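Local structure of 6-aminohexanoate-cyclic-dimer hydrolase (3A2Q) at residues A[137-142]-A[180-185]. The protein hydrolyses the cyclic dimer of 6-aminohexanoate, a nylon-6 by-product, opening one amide bond to give the linear dimer. The protein carries 1 engineered substitution. Sequence-based numbering, arbitrary orientation.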
# COMPACT_ATOMS: atom_id res chain seq x y z
N THR A 137 -1.85 -7.01 -13.83
CA THR A 137 -1.00 -7.79 -12.94
C THR A 137 -2.00 -8.80 -12.41
O THR A 137 -3.11 -8.44 -12.02
CB THR A 137 -0.44 -6.96 -11.76
OG1 THR A 137 0.50 -6.00 -12.25
CG2 THR A 137 0.26 -7.88 -10.76
N ARG A 138 -1.61 -10.07 -12.40
CA ARG A 138 -2.51 -11.13 -11.96
C ARG A 138 -2.17 -11.69 -10.59
O ARG A 138 -1.01 -11.67 -10.16
CB ARG A 138 -2.52 -12.25 -13.01
CG ARG A 138 -3.02 -11.77 -14.37
CD ARG A 138 -2.89 -12.84 -15.45
NE ARG A 138 -3.51 -12.42 -16.71
CZ ARG A 138 -4.81 -12.46 -16.96
NH1 ARG A 138 -5.66 -12.92 -16.05
NH2 ARG A 138 -5.28 -12.05 -18.13
N ASN A 139 -3.19 -12.20 -9.91
CA ASN A 139 -3.04 -12.73 -8.56
C ASN A 139 -2.38 -14.11 -8.50
O ASN A 139 -2.86 -15.07 -9.11
CB ASN A 139 -4.40 -12.79 -7.88
CG ASN A 139 -4.30 -12.79 -6.37
OD1 ASN A 139 -3.59 -13.60 -5.79
ND2 ASN A 139 -5.02 -11.87 -5.73
N PRO A 140 -1.27 -14.23 -7.76
CA PRO A 140 -0.54 -15.49 -7.61
C PRO A 140 -1.43 -16.60 -7.03
O PRO A 140 -1.17 -17.79 -7.24
CB PRO A 140 0.61 -15.13 -6.67
CG PRO A 140 0.81 -13.66 -6.92
CD PRO A 140 -0.58 -13.13 -7.05
N TRP A 141 -2.46 -16.21 -6.28
CA TRP A 141 -3.36 -17.19 -5.68
C TRP A 141 -4.39 -17.69 -6.69
O TRP A 141 -4.93 -18.78 -6.54
CB TRP A 141 -4.08 -16.58 -4.46
CG TRP A 141 -3.15 -16.16 -3.36
CD1 TRP A 141 -2.42 -15.02 -3.29
CD2 TRP A 141 -2.83 -16.92 -2.18
NE1 TRP A 141 -1.65 -15.01 -2.15
CE2 TRP A 141 -1.88 -16.17 -1.45
CE3 TRP A 141 -3.25 -18.16 -1.68
CZ2 TRP A 141 -1.34 -16.61 -0.23
CZ3 TRP A 141 -2.71 -18.60 -0.46
CH2 TRP A 141 -1.77 -17.83 0.24
N ASN A 142 -4.67 -16.87 -7.70
CA ASN A 142 -5.62 -17.20 -8.76
C ASN A 142 -5.40 -16.22 -9.90
O ASN A 142 -5.83 -15.07 -9.84
CB ASN A 142 -7.05 -17.06 -8.23
CG ASN A 142 -8.08 -17.63 -9.18
OD1 ASN A 142 -7.99 -17.43 -10.39
ND2 ASN A 142 -9.07 -18.32 -8.64
N SER A 180 -4.23 -7.18 1.41
CA SER A 180 -5.38 -8.01 1.76
C SER A 180 -5.65 -9.03 0.64
O SER A 180 -5.78 -10.23 0.88
CB SER A 180 -6.62 -7.14 1.96
OG SER A 180 -7.78 -7.92 2.19
N VAL A 181 -5.72 -8.52 -0.58
CA VAL A 181 -6.00 -9.34 -1.76
C VAL A 181 -4.92 -10.37 -2.10
O VAL A 181 -5.22 -11.44 -2.62
CB VAL A 181 -6.24 -8.43 -2.99
CG1 VAL A 181 -6.32 -9.25 -4.28
CG2 VAL A 181 -7.50 -7.62 -2.78
N CYS A 182 -3.66 -10.05 -1.78
CA CYS A 182 -2.55 -10.94 -2.08
C CYS A 182 -1.99 -11.74 -0.91
O CYS A 182 -1.00 -12.45 -1.06
CB CYS A 182 -1.41 -10.15 -2.74
SG CYS A 182 -1.88 -9.46 -4.34
N GLY A 183 -2.61 -11.62 0.26
CA GLY A 183 -2.16 -12.40 1.40
C GLY A 183 -0.81 -12.05 2.00
O GLY A 183 -0.05 -12.94 2.38
N VAL A 184 -0.50 -10.76 2.08
CA VAL A 184 0.76 -10.33 2.68
C VAL A 184 0.45 -9.21 3.67
O VAL A 184 -0.70 -8.78 3.79
CB VAL A 184 1.77 -9.82 1.62
CG1 VAL A 184 2.09 -10.93 0.63
CG2 VAL A 184 1.21 -8.60 0.89
N VAL A 185 1.47 -8.76 4.40
CA VAL A 185 1.28 -7.67 5.36
C VAL A 185 1.48 -6.33 4.66
O VAL A 185 2.48 -6.12 3.99
CB VAL A 185 2.28 -7.77 6.52
CG1 VAL A 185 1.98 -6.67 7.54
CG2 VAL A 185 2.20 -9.13 7.18
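Asn-139 and Trp-141 each give a side-chain N-H to a different backbone carbonyl near the C-terminal end of helix 176-182, those of Val-181 and Cys-182. The carboxamide of Asn-139 reaches the helix because CG stands anti to the backbone N (chi1 -157°), and ND2 then gives a nearly straight hydrogen bond to Val-181 O (3.1 Å). This oxygen lies in the plane of the amide, whereas the donor sits well above the plane of the Val-181 carbonyl. Val-181 CG1 packs against the same nitrogen, 3.3 Å from ND2. The other end of the amide turns back on its own chain: Asn-139 OD1 accepts from Trp-141 N at 2.9 Å, closing an Asx turn within the type I beta turn from Asn-139 to Asn-142. With ND2 also bonded to Ser-146 O, both ends of the buried amide are held and its rotation is fixed. An alanine in place of Asn-139 would probably leave Val-181 O, Ser-146 O and Trp-141 N without these partners and let the turn drift from the helix end. The contact thus joins the loop before helix 152-159 to the C-terminal end of helix 176-182 in the amidase fold, where Gly-183, at positive phi, completes a Schellman motif. There the indole edge of Trp-141 meets the chain, NE1 donating to Cys-182 O at 2.9 Å in a more bent bond (142°), again from above the carbonyl plane. Outside the two segments, Trp-141 also touches Met-442 of strand 435-442 and Pro-481, while Cys-182 packs on Ala-159 of helix 152-159.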